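Local coordinates for protein GCN5-related N-acetyltransferase (Streptococcus suis, PDB 3G3S) that probably transfers an acetyl group from acetyl-CoA to an amine, as other members of the GNAT family do, at residues 181-187 against 216-222; 160-164 against 207-212; 100-106 against 236-240; 20-24 against 44-48. One frame throughout, in Å; residues are numbered along the deposited sequence.

In the fold
All four contacts reach one mixed sheet. Interaction 4 comes first along the chain and closes before the others open, where helix 19-26 meets strand 42-48. Interaction 3 joins strands 94-102 and 239-248, and interactions 1 and 2 both fall between its two segments. Helix 200-214 of interaction 2 links the two strands of interaction 1, and the two centres are about 10 Å apart. Interaction 1 touches each of the others; interactions 2 and 3 also touch, through Ile-209 and Tyr-237. Interactions 2 and 4 lie about 21 Å apart, centre to centre, on opposite sides of the chain's centre. The four contacts join early and late parts of the chain in one GNAT-like fold.

Interaction 1 of 4, residues 181-187 against 216-222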
loop_
_atom_site.group_PDB
_atom_site.type_symbol
_atom_site.label_atom_id
_atom_site.label_comp_id
_atom_site.label_asym_id
_atom_site.label_seq_id
_atom_site.Cartn_x
_atom_site.Cartn_y
_atom_site.Cartn_z
ATOM N N TYR A 181 -1.460 -9.581 -1.405
ATOM C CA TYR A 181 -1.709 -8.161 -1.164
ATOM C C TYR A 181 -0.861 -7.789 0.058
ATOM O O TYR A 181 -0.193 -8.643 0.615
ATOM C CB TYR A 181 -3.187 -7.832 -1.019
ATOM C CG TYR A 181 -3.864 -8.444 0.176
ATOM C CD1 TYR A 181 -4.232 -9.781 0.171
ATOM C CD2 TYR A 181 -4.146 -7.686 1.309
ATOM C CE1 TYR A 181 -4.850 -10.358 1.285
ATOM C CE2 TYR A 181 -4.769 -8.258 2.416
ATOM C CZ TYR A 181 -5.124 -9.595 2.384
ATOM O OH TYR A 181 -5.747 -10.177 3.479
ATOM N N SER A 182 -0.891 -6.529 0.444
ATOM C CA SER A 182 -0.058 -5.990 1.514
ATOM C C SER A 182 -0.051 -6.810 2.791
ATOM O O SER A 182 0.986 -6.971 3.407
ATOM C CB SER A 182 -0.516 -4.557 1.827
ATOM O OG SER A 182 -1.916 -4.503 2.082
ATOM N N ALA A 183 -1.197 -7.358 3.147
ATOM C CA ALA A 183 -1.339 -8.074 4.402
ATOM C C ALA A 183 -1.704 -9.561 4.255
ATOM O O ALA A 183 -2.067 -10.217 5.244
ATOM C CB ALA A 183 -2.385 -7.354 5.234
ATOM N N GLY A 184 -1.621 -10.126 3.057
ATOM C CA GLY A 184 -2.026 -11.512 2.942
ATOM C C GLY A 184 -1.941 -12.055 1.554
ATOM O O GLY A 184 -1.286 -11.458 0.707
ATOM N N ILE A 185 -2.588 -13.205 1.356
ATOM C CA ILE A 185 -2.657 -13.884 0.056
ATOM C C ILE A 185 -4.086 -14.415 -0.203
ATOM O O ILE A 185 -4.916 -14.505 0.706
ATOM C CB ILE A 185 -1.660 -15.071 -0.085
ATOM C CG1 ILE A 185 -1.983 -16.172 0.953
ATOM C CG2 ILE A 185 -0.220 -14.583 0.018
ATOM C CD1 ILE A 185 -1.299 -17.520 0.718
ATOM N N GLU A 186 -4.342 -14.737 -1.464
ATOM C CA GLU A 186 -5.594 -15.334 -1.897
ATOM C C GLU A 186 -5.239 -16.757 -2.256
ATOM O O GLU A 186 -4.382 -16.994 -3.119
ATOM C CB GLU A 186 -6.154 -14.592 -3.102
ATOM C CG GLU A 186 -7.541 -15.021 -3.477
ATOM C CD GLU A 186 -8.585 -14.526 -2.503
ATOM O OE1 GLU A 186 -9.025 -13.354 -2.607
ATOM O OE2 GLU A 186 -8.982 -15.327 -1.656
ATOM N N ILE A 187 -5.872 -17.721 -1.580
ATOM C CA ILE A 187 -5.495 -19.098 -1.731
ATOM C C ILE A 187 -6.065 -19.797 -2.952
ATOM O O ILE A 187 -7.190 -19.553 -3.379
ATOM C CB ILE A 187 -5.883 -19.930 -0.447
ATOM C CG1 ILE A 187 -5.083 -19.435 0.717
ATOM C CG2 ILE A 187 -5.685 -21.456 -0.696
ATOM C CD1 ILE A 187 -5.334 -20.243 2.026
ATOM N N GLY A 216 2.355 -13.542 9.859
ATOM C CA GLY A 216 1.444 -12.408 10.005
ATOM C C GLY A 216 0.605 -12.065 8.779
ATOM O O GLY A 216 0.051 -10.977 8.699
ATOM N N LEU A 217 0.484 -12.999 7.846
ATOM C CA LEU A 217 -0.301 -12.805 6.636
ATOM C C LEU A 217 -1.691 -13.385 6.819
ATOM O O LEU A 217 -1.848 -14.395 7.497
ATOM C CB LEU A 217 0.382 -13.516 5.466
ATOM C CG LEU A 217 1.812 -13.070 5.187
ATOM C CD1 LEU A 217 2.447 -13.948 4.151
ATOM C CD2 LEU A 217 1.828 -11.616 4.769
ATOM N N TYR A 218 -2.712 -12.731 6.274
ATOM C CA TYR A 218 -4.056 -13.294 6.309
ATOM C C TYR A 218 -4.223 -14.212 5.109
ATOM O O TYR A 218 -3.973 -13.779 3.963
ATOM C CB TYR A 218 -5.152 -12.235 6.278
ATOM C CG TYR A 218 -6.512 -12.866 6.204
ATOM C CD1 TYR A 218 -7.035 -13.535 7.298
ATOM C CD2 TYR A 218 -7.275 -12.850 5.025
ATOM C CE1 TYR A 218 -8.265 -14.160 7.246
ATOM C CE2 TYR A 218 -8.527 -13.469 4.978
ATOM C CZ TYR A 218 -9.010 -14.126 6.112
ATOM O OH TYR A 218 -10.229 -14.747 6.102
ATOM N N PRO A 219 -4.557 -15.499 5.339
ATOM C CA PRO A 219 -4.814 -16.436 4.255
ATOM C C PRO A 219 -6.276 -16.383 3.831
ATOM O O PRO A 219 -7.162 -16.902 4.499
ATOM C CB PRO A 219 -4.461 -17.787 4.878
ATOM C CG PRO A 219 -4.744 -17.604 6.335
ATOM C CD PRO A 219 -4.639 -16.163 6.662
ATOM N N SER A 220 -6.543 -15.712 2.716
ATOM C CA SER A 220 -7.930 -15.588 2.231
ATOM C C SER A 220 -8.430 -16.769 1.430
ATOM O O SER A 220 -7.662 -17.376 0.657
ATOM C CB SER A 220 -8.045 -14.363 1.302
ATOM O OG SER A 220 -9.323 -14.287 0.726
ATOM N N TRP A 221 -9.720 -17.057 1.556
ATOM C CA TRP A 221 -10.377 -18.103 0.763
ATOM C C TRP A 221 -11.611 -17.539 0.055
ATOM O O TRP A 221 -12.471 -16.901 0.678
ATOM C CB TRP A 221 -10.810 -19.261 1.646
ATOM C CG TRP A 221 -11.129 -20.532 0.936
ATOM C CD1 TRP A 221 -12.241 -20.814 0.194
ATOM C CD2 TRP A 221 -10.366 -21.731 0.966
ATOM N NE1 TRP A 221 -12.208 -22.103 -0.259
ATOM C CE2 TRP A 221 -11.071 -22.701 0.198
ATOM C CE3 TRP A 221 -9.145 -22.086 1.551
ATOM C CZ2 TRP A 221 -10.581 -23.985 -0.018
ATOM C CZ3 TRP A 221 -8.661 -23.384 1.342
ATOM C CH2 TRP A 221 -9.387 -24.312 0.564
ATOM N N ASP A 222 -11.698 -17.770 -1.248
ATOM C CA ASP A 222 -12.853 -17.376 -2.018
ATOM C C ASP A 222 -13.187 -18.648 -2.811
ATOM O O ASP A 222 -12.444 -19.065 -3.688
ATOM C CB ASP A 222 -12.543 -16.182 -2.899
ATOM C CG ASP A 222 -13.760 -15.476 -3.385
ATOM O OD1 ASP A 222 -14.509 -14.899 -2.578
ATOM O OD2 ASP A 222 -13.907 -15.396 -4.638
HETATM O O HOH W 1 -2.653 -9.573 7.743
HETATM O O HOH W 2 -9.263 -18.135 -2.600
HETATM O O HOH W 3 -11.034 -12.734 -1.102
#
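Glu-186 reaches across to Ser-220 on the sheet face that also carries Tyr-218. Its CB leaves the strand on that face, and CG, anti to the backbone N (chi1 -171°), packs against Ile-20. The chain then bends at chi2 and brings CD to 3.3 Å from Ser-220 OG. At the tip, OE2 accepts a hydrogen bond from Ser-220 OG at 2.6 Å. The hydroxyl comes from above the carboxylate plane, 38° out of it. OE1 turns to Thr-19, and a water links it to Ser-220 OG. Ser-220 OG is also bonded to Lys-104 NZ.

Tyr-181 OH sits at the ring edge of Tyr-218, 3.4 Å from CD2. Gly-184 N lies over the centre of the Tyr-181 ring. On the other face, which carries Ile-185 and Pro-219, Pro-219 CB meets Ile-187 CD1 at 3.9 Å.

The backbones are parallel. Ile-185 N bonds to Tyr-218 O, and Ile-185 O receives Ser-220 N. Ile-187 N then bonds to Ser-220 O at 2.9 Å. Strand 184-191, helix 200-214 and strand 218-223 form a parallel beta-alpha-beta crossover, consistent with the core of the GNAT fold, where relatives bind acetyl-CoA.

Interaction 2 of 4, residues 160-164 against 207-212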
loop_
_atom_site.group_PDB
_atom_site.type_symbol
_atom_site.label_atom_id
_atom_site.label_comp_id
_atom_site.label_asym_id
_atom_site.label_seq_id
_atom_site.Cartn_x
_atom_site.Cartn_y
_atom_site.Cartn_z
ATOM N N GLY A 160 4.941 -14.335 -3.172
ATOM C CA GLY A 160 4.024 -15.452 -3.057
ATOM C C GLY A 160 4.458 -16.412 -1.976
ATOM O O GLY A 160 5.515 -16.256 -1.374
ATOM N N LEU A 161 3.637 -17.428 -1.761
ATOM C CA LEU A 161 3.887 -18.440 -0.762
ATOM C C LEU A 161 3.032 -19.656 -1.130
ATOM O O LEU A 161 1.847 -19.521 -1.500
ATOM C CB LEU A 161 3.495 -17.916 0.624
ATOM C CG LEU A 161 3.723 -18.881 1.797
ATOM C CD1 LEU A 161 5.215 -19.136 1.940
ATOM C CD2 LEU A 161 3.125 -18.336 3.076
ATOM N N GLY A 162 3.626 -20.840 -1.031
ATOM C CA GLY A 162 2.875 -22.042 -1.314
ATOM C C GLY A 162 3.559 -23.314 -0.914
ATOM O O GLY A 162 4.755 -23.333 -0.610
ATOM N N CYS A 163 2.776 -24.380 -0.890
ATOM C CA CYS A 163 3.310 -25.695 -0.616
ATOM C C CYS A 163 2.580 -26.783 -1.423
ATOM O O CYS A 163 1.426 -26.627 -1.834
ATOM C CB CYS A 163 3.291 -25.982 0.875
ATOM S SG CYS A 163 1.738 -26.215 1.508
ATOM N N VAL A 164 3.300 -27.876 -1.641
ATOM C CA VAL A 164 2.863 -28.986 -2.452
ATOM C C VAL A 164 3.063 -30.317 -1.758
ATOM O O VAL A 164 3.878 -30.430 -0.856
ATOM C CB VAL A 164 3.644 -29.014 -3.788
ATOM C CG1 VAL A 164 3.285 -27.820 -4.586
ATOM C CG2 VAL A 164 5.141 -29.050 -3.553
ATOM N N GLN A 207 -1.486 -26.453 6.108
ATOM C CA GLN A 207 -0.076 -26.040 6.206
ATOM C C GLN A 207 0.145 -24.624 5.729
ATOM O O GLN A 207 0.862 -23.853 6.355
ATOM C CB GLN A 207 0.782 -26.977 5.369
ATOM C CG GLN A 207 2.311 -26.718 5.333
ATOM C CD GLN A 207 3.002 -27.173 6.592
ATOM O OE1 GLN A 207 2.822 -26.580 7.654
ATOM N NE2 GLN A 207 3.812 -28.212 6.480
ATOM N N LEU A 208 -0.438 -24.294 4.579
ATOM C CA LEU A 208 -0.305 -22.944 4.032
ATOM C C LEU A 208 -0.855 -21.890 5.004
ATOM O O LEU A 208 -0.197 -20.876 5.246
ATOM C CB LEU A 208 -1.022 -22.839 2.680
ATOM C CG LEU A 208 -0.977 -21.470 1.991
ATOM C CD1 LEU A 208 0.453 -20.995 1.830
ATOM C CD2 LEU A 208 -1.709 -21.501 0.657
ATOM N N ILE A 209 -2.052 -22.141 5.539
ATOM C CA ILE A 209 -2.708 -21.239 6.503
ATOM C C ILE A 209 -1.744 -21.032 7.660
ATOM O O ILE A 209 -1.419 -19.914 8.008
ATOM C CB ILE A 209 -4.063 -21.807 6.991
ATOM C CG1 ILE A 209 -5.088 -21.765 5.845
ATOM C CG2 ILE A 209 -4.599 -21.027 8.250
ATOM C CD1 ILE A 209 -6.390 -22.534 6.063
ATOM N N LEU A 210 -1.244 -22.129 8.230
ATOM C CA LEU A 210 -0.277 -22.056 9.338
ATOM C C LEU A 210 0.981 -21.259 8.978
ATOM O O LEU A 210 1.475 -20.463 9.785
ATOM C CB LEU A 210 0.102 -23.462 9.809
ATOM C CG LEU A 210 -0.948 -24.207 10.618
ATOM C CD1 LEU A 210 -0.552 -25.676 10.768
ATOM C CD2 LEU A 210 -1.147 -23.559 12.001
ATOM N N ALA A 211 1.478 -21.457 7.757
ATOM C CA ALA A 211 2.626 -20.708 7.260
ATOM C C ALA A 211 2.310 -19.205 7.195
ATOM O O ALA A 211 3.160 -18.356 7.524
ATOM C CB ALA A 211 3.035 -21.222 5.884
ATOM N N CYS A 212 1.100 -18.885 6.740
ATOM C CA CYS A 212 0.638 -17.505 6.653
ATOM C C CYS A 212 0.549 -16.852 8.008
ATOM O O CYS A 212 1.135 -15.803 8.240
ATOM C CB CYS A 212 -0.725 -17.441 5.987
ATOM S SG CYS A 212 -0.550 -17.599 4.185
#
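Gly-162 and Leu-208 mark the closest backbone approach, with their CA atoms 6.3 Å apart. Strand 162-164 and helix 207-212 run nearly antiparallel, at 151°, and their axes come within 8.4 Å. Leu-161, just ahead of the strand, and Cys-163 within it both point toward the helix. Gly-162, between them, has no side chain, and its CA touches Leu-208 CD1 at 4.1 Å.

Leu-161 carries much of the contact. Its CG stands anti to the backbone N (chi1 -179°), which sends the branched end over to the helix. There it slides past Leu-208 in the opposite direction, with Leu-161 CG 3.9 Å from Leu-208 CD1. The CD2 branch goes further along the helix. It meets Ala-211 CB at 4.0 Å and Cys-212 SG at 3.9 Å.

This is the alpha-on-beta layer of the acetyltransferase fold. Helix 200-214 lies against the sheet, and Leu-208 also touches Ile-185 and Ile-187 of strand 184-191. The strand's own backbone is bonded to its neighbours in the sheet, as in the pairing of Cys-163 with Ala-175.

At the other end of the contact, Cys-163 SG lies against the aliphatic part of Gln-207, 3.9 Å from its CG. Further out, Gln-207 packs on Val-117 of helix 110-118, and Leu-161 on Arg-215.

Interaction 3 of 4, residues 100-106 against 236-240; sequences YATKKDT and GYELD
The Tyr-237 ring is approached obliquely by two threonine hydroxyls, with Thr-106 OG1 3.6 Å and Thr-102 OG1 3.8 Å from its CD1. Phe-108 meets this ring edge to face, and the Trp-221 ring is inclined to it at about 45°. Farther along, Leu-239 CD1 comes to the edge of the Tyr-100 ring and lies 3.9 Å from Tyr-100 CB.

The threonine hydroxyls have polar partners elsewhere: Thr-102 OG1 bonds to Trp-221 O and Thr-106 OG1 to Tyr-218 OH. Tyr-237 OH bonds to Pro-219 O.

Thr-102 and Leu-239 form a single antiparallel bridge, a non-hydrogen-bonded pair flanked by two backbone hydrogen bonds. Strand 239-248, the chain's last, is interior to the mixed sheet, between 73-77 and 94-102. Lys-103 N bonds to Glu-238 O at 2.8 Å, nearly along the C=O axis. Asp-240 N bonds to Ala-101 O at 2.8 Å, tilted 34° from the carbonyl plane. Gly-236 ends helix 226-235 in a Schellman motif just ahead of this strand.

The Lys-103 chain extends past Leu-239 O, which its CE approaches to 3.6 Å. One water links Thr-102 O to Asp-240 OD2, and another joins Lys-103 O, Thr-106 OG1 and Glu-238 N.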
loop_
_atom_site.group_PDB
_atom_site.type_symbol
_atom_site.label_atom_id
_atom_site.label_comp_id
_atom_site.label_asym_id
_atom_site.label_seq_id
_atom_site.Cartn_x
_atom_site.Cartn_y
_atom_site.Cartn_z
ATOM N N TYR A 100 -18.564 -18.546 -3.725
ATOM C CA TYR A 100 -18.886 -18.308 -2.326
ATOM C C TYR A 100 -17.757 -17.558 -1.627
ATOM O O TYR A 100 -16.656 -18.070 -1.460
ATOM C CB TYR A 100 -19.199 -19.657 -1.626
ATOM C CG TYR A 100 -20.339 -20.396 -2.334
ATOM C CD1 TYR A 100 -20.073 -21.217 -3.410
ATOM C CD2 TYR A 100 -21.685 -20.233 -1.950
ATOM C CE1 TYR A 100 -21.086 -21.870 -4.110
ATOM C CE2 TYR A 100 -22.711 -20.898 -2.647
ATOM C CZ TYR A 100 -22.389 -21.700 -3.735
ATOM O OH TYR A 100 -23.339 -22.384 -4.433
ATOM N N ALA A 101 -18.062 -16.333 -1.216
ATOM C CA ALA A 101 -17.134 -15.510 -0.510
ATOM C C ALA A 101 -17.150 -15.978 0.945
ATOM O O ALA A 101 -18.169 -16.437 1.427
ATOM C CB ALA A 101 -17.573 -14.083 -0.578
ATOM N N THR A 102 -16.038 -15.805 1.618
ATOM C CA THR A 102 -15.948 -16.135 3.044
ATOM C C THR A 102 -15.621 -14.850 3.805
ATOM O O THR A 102 -15.127 -13.876 3.239
ATOM C CB THR A 102 -14.901 -17.252 3.315
ATOM O OG1 THR A 102 -13.569 -16.765 3.089
ATOM C CG2 THR A 102 -15.181 -18.500 2.435
ATOM N N LYS A 103 -15.934 -14.851 5.102
ATOM C CA LYS A 103 -15.682 -13.720 5.963
ATOM C C LYS A 103 -14.185 -13.584 6.101
ATOM O O LYS A 103 -13.476 -14.590 6.128
ATOM C CB LYS A 103 -16.353 -13.927 7.326
ATOM C CG LYS A 103 -17.861 -13.962 7.230
ATOM C CD LYS A 103 -18.545 -13.906 8.597
ATOM C CE LYS A 103 -20.064 -13.952 8.431
ATOM N NZ LYS A 103 -20.800 -13.930 9.726
ATOM N N LYS A 104 -13.704 -12.345 6.174
ATOM C CA LYS A 104 -12.281 -12.063 6.310
ATOM C C LYS A 104 -11.788 -11.905 7.745
ATOM O O LYS A 104 -10.643 -11.511 7.943
ATOM C CB LYS A 104 -11.919 -10.813 5.510
ATOM C CG LYS A 104 -12.325 -10.905 4.023
ATOM C CD LYS A 104 -11.748 -12.142 3.377
ATOM C CE LYS A 104 -12.301 -12.425 1.977
ATOM N NZ LYS A 104 -11.880 -13.824 1.566
ATOM N N ASP A 105 -12.626 -12.223 8.724
ATOM C CA ASP A 105 -12.267 -12.117 10.166
ATOM C C ASP A 105 -12.094 -13.483 10.840
ATOM O O ASP A 105 -12.372 -13.658 12.041
ATOM C CB ASP A 105 -13.349 -11.320 10.912
ATOM C CG ASP A 105 -14.712 -11.972 10.837
ATOM O OD1 ASP A 105 -14.838 -13.053 10.224
ATOM O OD2 ASP A 105 -15.673 -11.391 11.386
ATOM N N THR A 106 -11.601 -14.432 10.072
ATOM C CA THR A 106 -11.472 -15.812 10.485
ATOM C C THR A 106 -10.684 -16.048 11.760
ATOM O O THR A 106 -9.596 -15.528 11.928
ATOM C CB THR A 106 -10.748 -16.587 9.387
ATOM O OG1 THR A 106 -11.241 -16.145 8.122
ATOM C CG2 THR A 106 -10.977 -18.052 9.537
ATOM N N GLY A 236 -11.889 -23.632 8.924
ATOM C CA GLY A 236 -12.244 -22.550 9.849
ATOM C C GLY A 236 -12.917 -21.350 9.250
ATOM O O GLY A 236 -13.351 -20.479 9.983
ATOM N N TYR A 237 -12.990 -21.274 7.922
ATOM C CA TYR A 237 -13.632 -20.132 7.286
ATOM C C TYR A 237 -15.146 -20.212 7.459
ATOM O O TYR A 237 -15.711 -21.293 7.665
ATOM C CB TYR A 237 -13.248 -20.057 5.795
ATOM C CG TYR A 237 -11.774 -19.888 5.541
ATOM C CD1 TYR A 237 -11.212 -18.627 5.495
ATOM C CD2 TYR A 237 -10.947 -20.975 5.308
ATOM C CE1 TYR A 237 -9.873 -18.455 5.293
ATOM C CE2 TYR A 237 -9.605 -20.807 5.051
ATOM C CZ TYR A 237 -9.067 -19.536 5.017
ATOM O OH TYR A 237 -7.715 -19.338 4.823
ATOM N N GLU A 238 -15.807 -19.067 7.406
ATOM C CA GLU A 238 -17.253 -19.017 7.466
ATOM C C GLU A 238 -17.748 -18.289 6.244
ATOM O O GLU A 238 -17.146 -17.304 5.800
ATOM C CB GLU A 238 -17.744 -18.302 8.711
ATOM C CG GLU A 238 -17.493 -19.107 9.971
ATOM C CD GLU A 238 -17.983 -18.419 11.220
ATOM O OE1 GLU A 238 -18.733 -17.427 11.101
ATOM O OE2 GLU A 238 -17.610 -18.886 12.326
ATOM N N LEU A 239 -18.855 -18.781 5.716
ATOM C CA LEU A 239 -19.482 -18.214 4.539
ATOM C C LEU A 239 -19.901 -16.771 4.786
ATOM O O LEU A 239 -20.416 -16.445 5.869
ATOM C CB LEU A 239 -20.726 -19.021 4.179
ATOM C CG LEU A 239 -21.626 -18.480 3.065
ATOM C CD1 LEU A 239 -20.972 -18.578 1.679
ATOM C CD2 LEU A 239 -22.962 -19.232 3.073
ATOM N N ASP A 240 -19.635 -15.913 3.799
ATOM C CA ASP A 240 -20.095 -14.537 3.793
ATOM C C ASP A 240 -21.372 -14.593 2.960
ATOM O O ASP A 240 -22.479 -14.515 3.488
ATOM C CB ASP A 240 -19.033 -13.606 3.187
ATOM C CG ASP A 240 -19.519 -12.150 3.027
ATOM O OD1 ASP A 240 -20.650 -11.835 3.456
ATOM O OD2 ASP A 240 -18.746 -11.311 2.494
HETATM O O HOH W 4 -16.227 -11.487 2.498
HETATM O O HOH W 5 -13.954 -16.638 7.531
#

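Interaction 4 of 4, residues 20-24 against 44-48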
loop_
_atom_site.group_PDB
_atom_site.type_symbol
_atom_site.label_atom_id
_atom_site.label_comp_id
_atom_site.label_asym_id
_atom_site.label_seq_id
_atom_site.Cartn_x
_atom_site.Cartn_y
_atom_site.Cartn_z
ATOM N N ILE A 20 -8.197 -9.814 -4.373
ATOM C CA ILE A 20 -7.593 -9.591 -5.690
ATOM C C ILE A 20 -7.936 -8.161 -6.122
ATOM O O ILE A 20 -7.156 -7.518 -6.858
ATOM C CB ILE A 20 -8.071 -10.635 -6.699
ATOM C CG1 ILE A 20 -7.481 -12.011 -6.372
ATOM C CG2 ILE A 20 -7.724 -10.206 -8.191
ATOM C CD1 ILE A 20 -8.227 -13.177 -6.970
ATOM N N ILE A 21 -9.106 -7.663 -5.725
ATOM C CA ILE A 21 -9.390 -6.248 -5.997
ATOM C C ILE A 21 -8.367 -5.428 -5.195
ATOM O O ILE A 21 -7.773 -4.480 -5.672
ATOM C CB ILE A 21 -10.833 -5.797 -5.641
ATOM C CG1 ILE A 21 -11.901 -6.641 -6.340
ATOM C CG2 ILE A 21 -11.015 -4.267 -5.979
ATOM C CD1 ILE A 21 -13.321 -6.374 -5.829
ATOM N N TRP A 22 -8.152 -5.793 -3.936
ATOM C CA TRP A 22 -7.131 -5.101 -3.148
ATOM C C TRP A 22 -5.752 -5.157 -3.822
ATOM O O TRP A 22 -5.033 -4.145 -3.888
ATOM C CB TRP A 22 -7.031 -5.678 -1.706
ATOM C CG TRP A 22 -8.311 -5.729 -0.973
ATOM C CD1 TRP A 22 -9.468 -5.074 -1.261
ATOM C CD2 TRP A 22 -8.548 -6.413 0.273
ATOM N NE1 TRP A 22 -10.422 -5.354 -0.314
ATOM C CE2 TRP A 22 -9.871 -6.152 0.649
ATOM C CE3 TRP A 22 -7.772 -7.236 1.073
ATOM C CZ2 TRP A 22 -10.444 -6.682 1.795
ATOM C CZ3 TRP A 22 -8.334 -7.765 2.215
ATOM C CH2 TRP A 22 -9.654 -7.482 2.570
ATOM N N THR A 23 -5.369 -6.326 -4.332
ATOM C CA THR A 23 -4.118 -6.460 -5.043
ATOM C C THR A 23 -4.035 -5.422 -6.166
ATOM O O THR A 23 -3.082 -4.615 -6.246
ATOM C CB THR A 23 -3.991 -7.867 -5.597
ATOM O OG1 THR A 23 -3.829 -8.770 -4.473
ATOM C CG2 THR A 23 -2.768 -8.051 -6.604
ATOM N N CYS A 24 -5.062 -5.449 -6.996
ATOM C CA CYS A 24 -5.115 -4.542 -8.160
ATOM C C CYS A 24 -5.078 -3.044 -7.795
ATOM O O CYS A 24 -4.341 -2.285 -8.412
ATOM C CB CYS A 24 -6.310 -4.864 -9.014
ATOM S SG CYS A 24 -6.285 -6.433 -9.773
ATOM N N LEU A 44 -12.599 -1.729 -13.966
ATOM C CA LEU A 44 -12.241 -3.124 -14.090
ATOM C C LEU A 44 -10.930 -3.361 -13.364
ATOM O O LEU A 44 -9.934 -2.696 -13.619
ATOM C CB LEU A 44 -12.041 -3.509 -15.563
ATOM C CG LEU A 44 -11.424 -4.877 -15.874
ATOM C CD1 LEU A 44 -12.345 -6.052 -15.487
ATOM C CD2 LEU A 44 -11.077 -4.950 -17.371
ATOM N N ALA A 45 -10.965 -4.248 -12.375
ATOM C CA ALA A 45 -9.761 -4.712 -11.747
ATOM C C ALA A 45 -9.457 -6.045 -12.457
ATOM O O ALA A 45 -10.204 -7.037 -12.340
ATOM C CB ALA A 45 -9.964 -4.886 -10.221
ATOM N N LEU A 46 -8.360 -6.075 -13.203
ATOM C CA LEU A 46 -7.984 -7.240 -13.998
ATOM C C LEU A 46 -6.692 -7.817 -13.491
ATOM O O LEU A 46 -5.673 -7.130 -13.422
ATOM C CB LEU A 46 -7.842 -6.818 -15.461
ATOM C CG LEU A 46 -7.455 -7.880 -16.482
ATOM C CD1 LEU A 46 -8.523 -8.932 -16.609
ATOM C CD2 LEU A 46 -7.145 -7.201 -17.857
ATOM N N TYR A 47 -6.748 -9.083 -13.115
ATOM C CA TYR A 47 -5.611 -9.763 -12.539
ATOM C C TYR A 47 -5.444 -11.099 -13.161
ATOM O O TYR A 47 -6.425 -11.778 -13.399
ATOM C CB TYR A 47 -5.830 -9.969 -11.052
ATOM C CG TYR A 47 -4.706 -10.744 -10.395
ATOM C CD1 TYR A 47 -3.611 -10.088 -9.873
ATOM C CD2 TYR A 47 -4.747 -12.138 -10.285
ATOM C CE1 TYR A 47 -2.574 -10.797 -9.260
ATOM C CE2 TYR A 47 -3.685 -12.859 -9.699
ATOM C CZ TYR A 47 -2.617 -12.170 -9.172
ATOM O OH TYR A 47 -1.588 -12.838 -8.533
ATOM N N GLY A 48 -4.195 -11.488 -13.405
ATOM C CA GLY A 48 -3.882 -12.804 -13.919
ATOM C C GLY A 48 -2.818 -12.796 -14.988
ATOM O O GLY A 48 -2.321 -11.730 -15.379
#
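Ile-20 CG2 presses on Tyr-47 at the root of its ring, 3.4 Å from CB and 3.8 Å from CG. The two side chains cross at about a right angle. This methyl branch is anti to the backbone N of Ile-20, while CG1 (chi1 -70°) takes the place beside that nitrogen. One helical turn on, Thr-23 CG2 meets the same tyrosine obliquely, 3.8 Å from CE1. Cys-24 comes in between the strand residues. Its CB touches Ala-45 CB at 3.8 Å, and its SG lies 3.8 Å from Tyr-47 CB. Ile-21 CG2 adds a looser contact to Ala-45.

Ala-45 and Tyr-47 both point at the helix, while Leu-46 between them points away. The small Ala-45 lets Cys-24 come close, and the CA atoms of this pair are 5.9 Å apart.

A second shell fixes the polar ends. Tyr-47 OH bonds to Tyr-178 O, which sets the far end of the ring. Thr-23 OG1 has the carbonyls of Ser-180 and Thr-19 as partners, with one proton to share between them, and its methyl turns to the tyrosine. Ile-20 also packs on Phe-53 and Phe-55, and Cys-24 on Ile-32, from the strands flanking 42-48.

The axes of segments 20-24 and 44-48 lie at 98° in a buried, apolar interface. Helix 19-26 packs on one face of the antiparallel strands 31-34, 42-48 and 52-58, an alpha-on-beta layer over the N-terminal part of the mixed sheet.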